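Local structure of alkylhalidase CmlS (Streptomyces venezuelae, 3I3L) at residues 295-307 with 312-324. The protein is a flavin-dependent halogenase of chloramphenicol biosynthesis that holds its FAD covalently. Sequence-based numbering, arbitrary orientation.
Sequences VQDWSYDTEVFSA and LCGDAACFTDPLF. With FAD (flavin-adenine dinucleotide), chain B.
One face of the Tyr-300 ring carries Phe-319 CB, which stands 3.8 Å from the ring centroid and 26° off the normal, a CH-pi contact; in the plane, at the ring's edge, lies Asp-315 O. The Phe-319 ring has both FAD C9 and Asp-315 CG at its edge, in plane, while its CZ packs 3.4 Å from Asp-297 CG, the carboxylate and ring planes being 42° apart. With CG trans to the backbone N (chi1 -176°), Phe-319 extends from its backbone to the flavin. That backbone forms an antiparallel hydrogen-bonded pair with Tyr-300: Phe-319 N to Tyr-300 O is 3.0 Å, whereas the return bond is weak. Tyr-300 OH donates to Asp-315 O at 2.7 Å, tilted from the carbonyl plane, and is also bonded to Ser-186. Replacing Tyr-300 by a phenylalanine would probably cost Asp-315 O and Ser-186 this partner and tie the 3-10 segment 315-316 less firmly to strand 287-302. Farther along, Thr-302 OG1 donates to Ala-317 O at 2.7 Å. Asp-315 OD1 accepts from FAD O3' (2.7 Å) and its backbone N donates to FAD O1P. Asp-297 OD1 is bonded to FAD C8M at 1.5 Å, the covalent flavin-aspartate link. The strand thus holds the isoalloxazine covalently, while the loop packs against that ring system and hydrogen-bonds the ribityl chain and phosphate; the bonds joining strand and loop probably help fix the cofactor's parts relative to each other.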
# COMPACT_ATOMS: atom_id res chain seq x y z
N VAL A 295 -18.30 10.54 -0.44
CA VAL A 295 -17.11 11.35 -0.38
C VAL A 295 -16.35 11.30 -1.68
O VAL A 295 -16.36 10.28 -2.35
CB VAL A 295 -16.20 10.90 0.79
CG1 VAL A 295 -15.49 9.61 0.43
CG2 VAL A 295 -15.20 12.00 1.10
N GLN A 296 -15.69 12.41 -2.03
CA GLN A 296 -14.69 12.42 -3.09
C GLN A 296 -13.37 11.80 -2.62
O GLN A 296 -12.74 12.31 -1.70
CB GLN A 296 -14.36 13.86 -3.62
CG GLN A 296 -15.58 14.73 -4.20
CD GLN A 296 -16.26 14.14 -5.42
OE1 GLN A 296 -15.66 13.40 -6.24
NE2 GLN A 296 -17.54 14.44 -5.55
N ASP A 297 -12.94 10.73 -3.29
CA ASP A 297 -11.68 10.07 -2.94
C ASP A 297 -10.81 10.04 -4.16
O ASP A 297 -10.59 9.03 -4.74
CB ASP A 297 -11.96 8.63 -2.46
CG ASP A 297 -12.07 8.53 -0.95
OD1 ASP A 297 -12.37 7.44 -0.45
OD2 ASP A 297 -11.89 9.57 -0.25
N TRP A 298 -10.33 11.19 -4.60
CA TRP A 298 -9.37 11.21 -5.74
C TRP A 298 -7.99 10.82 -5.32
O TRP A 298 -7.54 11.21 -4.26
CB TRP A 298 -9.28 12.62 -6.28
CG TRP A 298 -10.61 13.19 -6.68
CD1 TRP A 298 -11.83 12.62 -6.54
CD2 TRP A 298 -10.81 14.44 -7.32
NE1 TRP A 298 -12.78 13.45 -7.03
CE2 TRP A 298 -12.17 14.58 -7.52
CE3 TRP A 298 -9.94 15.46 -7.76
CZ2 TRP A 298 -12.73 15.70 -8.12
CZ3 TRP A 298 -10.47 16.56 -8.36
CH2 TRP A 298 -11.87 16.70 -8.53
N SER A 299 -7.28 10.10 -6.20
CA SER A 299 -5.87 9.88 -6.05
C SER A 299 -5.09 11.20 -6.19
O SER A 299 -5.51 12.05 -6.93
CB SER A 299 -5.41 8.93 -7.13
OG SER A 299 -5.97 7.62 -6.96
N TYR A 300 -3.99 11.36 -5.47
CA TYR A 300 -3.03 12.47 -5.58
C TYR A 300 -1.76 12.07 -4.83
O TYR A 300 -1.81 11.26 -3.89
CB TYR A 300 -3.59 13.73 -4.88
CG TYR A 300 -4.02 13.52 -3.43
CD1 TYR A 300 -3.08 13.47 -2.39
CD2 TYR A 300 -5.37 13.31 -3.10
CE1 TYR A 300 -3.47 13.33 -1.07
CE2 TYR A 300 -5.80 13.13 -1.77
CZ TYR A 300 -4.83 13.13 -0.76
OH TYR A 300 -5.25 12.92 0.51
N ASP A 301 -0.61 12.62 -5.24
CA ASP A 301 0.55 12.59 -4.34
C ASP A 301 0.96 14.00 -4.02
O ASP A 301 0.10 14.91 -4.06
CB ASP A 301 1.71 11.71 -4.93
CG ASP A 301 2.18 12.20 -6.28
OD1 ASP A 301 1.49 13.05 -6.90
OD2 ASP A 301 3.24 11.72 -6.73
N THR A 302 2.26 14.21 -3.70
CA THR A 302 2.76 15.55 -3.28
C THR A 302 4.06 15.74 -4.02
O THR A 302 4.76 14.80 -4.28
CB THR A 302 3.27 15.64 -1.82
OG1 THR A 302 2.64 14.65 -0.96
CG2 THR A 302 3.13 16.94 -1.30
N GLU A 303 4.40 16.99 -4.27
CA GLU A 303 5.72 17.32 -4.75
C GLU A 303 6.74 17.01 -3.65
O GLU A 303 7.87 16.62 -3.96
CB GLU A 303 5.76 18.81 -5.10
CG GLU A 303 6.97 19.26 -5.82
CD GLU A 303 6.87 20.73 -6.34
OE1 GLU A 303 5.88 21.47 -6.03
OE2 GLU A 303 7.79 21.13 -7.11
N VAL A 304 6.34 17.18 -2.39
CA VAL A 304 7.25 17.08 -1.22
C VAL A 304 6.63 16.20 -0.12
O VAL A 304 5.63 16.56 0.46
CB VAL A 304 7.62 18.51 -0.65
CG1 VAL A 304 8.75 18.45 0.42
CG2 VAL A 304 8.12 19.46 -1.80
N PHE A 305 7.22 15.04 0.16
CA PHE A 305 6.67 14.18 1.23
C PHE A 305 7.25 14.62 2.59
O PHE A 305 6.63 14.40 3.61
CB PHE A 305 7.01 12.70 0.96
CG PHE A 305 6.27 12.12 -0.22
CD1 PHE A 305 5.07 11.47 -0.04
CD2 PHE A 305 6.76 12.25 -1.51
CE1 PHE A 305 4.40 10.90 -1.14
CE2 PHE A 305 6.06 11.70 -2.58
CZ PHE A 305 4.92 11.06 -2.41
N SER A 306 8.39 15.27 2.58
CA SER A 306 8.96 15.81 3.83
C SER A 306 10.16 16.71 3.42
O SER A 306 10.78 16.51 2.39
CB SER A 306 9.47 14.65 4.70
OG SER A 306 10.67 14.07 4.12
N ALA A 307 10.48 17.67 4.27
CA ALA A 307 11.62 18.54 4.11
C ALA A 307 11.84 19.22 5.48
O ALA A 307 10.92 19.30 6.27
CB ALA A 307 11.34 19.64 3.07
N LEU A 312 5.02 14.47 6.06
CA LEU A 312 3.63 14.12 5.83
C LEU A 312 3.50 12.60 5.84
O LEU A 312 4.31 11.90 5.19
CB LEU A 312 3.15 14.68 4.47
CG LEU A 312 3.56 16.11 4.09
CD1 LEU A 312 3.04 16.45 2.73
CD2 LEU A 312 3.08 17.21 5.15
N CYS A 313 2.48 12.06 6.54
CA CYS A 313 2.26 10.62 6.61
C CYS A 313 0.79 10.27 6.23
O CYS A 313 -0.12 11.05 6.52
CB CYS A 313 2.51 10.09 8.05
SG CYS A 313 4.17 10.38 8.67
N GLY A 314 0.56 9.12 5.58
CA GLY A 314 -0.78 8.69 5.26
C GLY A 314 -1.46 9.62 4.26
O GLY A 314 -0.80 10.19 3.44
N ASP A 315 -2.79 9.77 4.35
CA ASP A 315 -3.53 10.55 3.34
C ASP A 315 -3.03 11.99 3.28
O ASP A 315 -3.20 12.66 2.27
CB ASP A 315 -5.04 10.56 3.61
CG ASP A 315 -5.71 9.22 3.37
OD1 ASP A 315 -5.05 8.22 3.00
OD2 ASP A 315 -6.89 9.14 3.62
N ALA A 316 -2.39 12.48 4.35
CA ALA A 316 -1.84 13.83 4.34
C ALA A 316 -0.78 13.96 3.24
O ALA A 316 -0.56 15.05 2.71
CB ALA A 316 -1.23 14.24 5.76
N ALA A 317 -0.11 12.84 2.93
CA ALA A 317 0.93 12.80 1.87
C ALA A 317 0.33 12.42 0.51
O ALA A 317 0.49 13.13 -0.47
CB ALA A 317 2.05 11.79 2.24
N CYS A 318 -0.33 11.26 0.45
CA CYS A 318 -0.85 10.80 -0.80
C CYS A 318 -2.00 9.89 -0.55
O CYS A 318 -2.12 9.40 0.56
CB CYS A 318 0.24 10.12 -1.65
SG CYS A 318 0.89 8.57 -0.94
N PHE A 319 -2.85 9.68 -1.57
CA PHE A 319 -4.06 8.85 -1.47
C PHE A 319 -4.13 7.91 -2.68
O PHE A 319 -3.89 8.31 -3.85
CB PHE A 319 -5.34 9.71 -1.45
CG PHE A 319 -6.59 8.90 -1.26
CD1 PHE A 319 -7.03 8.62 0.02
CD2 PHE A 319 -7.28 8.36 -2.35
CE1 PHE A 319 -8.14 7.81 0.24
CE2 PHE A 319 -8.42 7.58 -2.16
CZ PHE A 319 -8.87 7.31 -0.86
N THR A 320 -4.38 6.64 -2.40
CA THR A 320 -4.32 5.60 -3.40
C THR A 320 -5.74 5.09 -3.50
O THR A 320 -6.40 4.93 -2.48
CB THR A 320 -3.37 4.41 -2.93
OG1 THR A 320 -3.65 4.11 -1.53
CG2 THR A 320 -1.91 4.77 -3.03
N ASP A 321 -6.21 4.89 -4.74
CA ASP A 321 -7.47 4.19 -5.05
C ASP A 321 -7.55 2.94 -4.21
O ASP A 321 -6.66 2.09 -4.26
CB ASP A 321 -7.41 3.78 -6.53
CG ASP A 321 -8.68 3.09 -7.00
OD1 ASP A 321 -9.21 2.22 -6.26
OD2 ASP A 321 -9.16 3.43 -8.13
N PRO A 322 -8.60 2.84 -3.39
CA PRO A 322 -8.73 1.82 -2.36
C PRO A 322 -9.04 0.39 -2.86
O PRO A 322 -9.41 -0.49 -2.05
CB PRO A 322 -9.91 2.33 -1.51
CG PRO A 322 -10.78 3.11 -2.56
CD PRO A 322 -9.68 3.84 -3.33
N LEU A 323 -8.93 0.15 -4.16
CA LEU A 323 -9.19 -1.17 -4.74
C LEU A 323 -8.45 -2.29 -4.02
O LEU A 323 -9.02 -3.33 -3.76
CB LEU A 323 -8.76 -1.17 -6.20
CG LEU A 323 -9.01 -2.43 -7.01
CD1 LEU A 323 -10.51 -2.87 -6.97
CD2 LEU A 323 -8.52 -2.23 -8.45
N PHE A 324 -7.17 -2.07 -3.73
CA PHE A 324 -6.36 -3.04 -2.98
C PHE A 324 -6.19 -2.72 -1.50
O PHE A 324 -5.31 -3.23 -0.85
CB PHE A 324 -5.01 -3.25 -3.68
CG PHE A 324 -5.16 -3.76 -5.11
CD1 PHE A 324 -5.52 -5.08 -5.36
CD2 PHE A 324 -5.01 -2.89 -6.19
CE1 PHE A 324 -5.69 -5.58 -6.69
CE2 PHE A 324 -5.15 -3.36 -7.51
CZ PHE A 324 -5.52 -4.70 -7.76
PA FAD B . -7.32 9.57 8.68
O1A FAD B . -8.22 10.48 7.88
O2A FAD B . -7.83 8.19 8.93
O5B FAD B . -7.01 10.30 10.11
C5B FAD B . -6.67 11.67 10.15
C4B FAD B . -7.17 12.34 11.46
O4B FAD B . -6.69 13.70 11.45
C3B FAD B . -8.67 12.41 11.55
O3B FAD B . -9.10 11.73 12.69
C2B FAD B . -8.99 13.91 11.67
O2B FAD B . -9.94 14.15 12.66
C1B FAD B . -7.66 14.53 12.05
N9A FAD B . -7.39 15.89 11.61
C8A FAD B . -7.60 16.43 10.37
N7A FAD B . -7.19 17.71 10.38
C5A FAD B . -6.80 18.04 11.64
C6A FAD B . -6.32 19.22 12.18
N6A FAD B . -6.16 20.30 11.44
N1A FAD B . -5.95 19.21 13.50
C2A FAD B . -6.09 18.09 14.29
N3A FAD B . -6.55 16.94 13.73
C4A FAD B . -6.90 16.91 12.42
N1 FAD B . -7.99 1.99 3.54
C2 FAD B . -7.75 0.66 3.86
O2 FAD B . -6.68 0.39 4.39
N3 FAD B . -8.67 -0.32 3.58
C4 FAD B . -9.86 -0.01 2.97
O4 FAD B . -10.70 -0.94 2.75
C4X FAD B . -10.10 1.32 2.62
N5 FAD B . -11.28 1.66 2.02
C5X FAD B . -11.55 2.99 1.77
C6 FAD B . -12.75 3.35 1.15
C7 FAD B . -12.98 4.67 0.83
C7M FAD B . -14.28 5.09 0.18
C8 FAD B . -12.03 5.61 1.18
C8M FAD B . -12.27 7.05 0.95
C9 FAD B . -10.80 5.27 1.76
C9A FAD B . -10.59 3.93 2.05
N10 FAD B . -9.42 3.61 2.67
C10 FAD B . -9.14 2.31 2.91
C1' FAD B . -8.42 4.71 2.80
C2' FAD B . -8.03 4.88 4.25
O2' FAD B . -9.18 4.99 4.98
C3' FAD B . -7.09 6.03 4.53
O3' FAD B . -5.90 5.84 3.80
C4' FAD B . -6.72 6.08 6.05
O4' FAD B . -7.82 6.44 6.84
C5' FAD B . -5.65 7.14 6.28
O5' FAD B . -5.25 7.15 7.62
P FAD B . -4.69 8.53 8.15
O1P FAD B . -3.70 9.09 7.15
O2P FAD B . -4.25 8.37 9.60
O3P FAD B . -5.91 9.58 8.00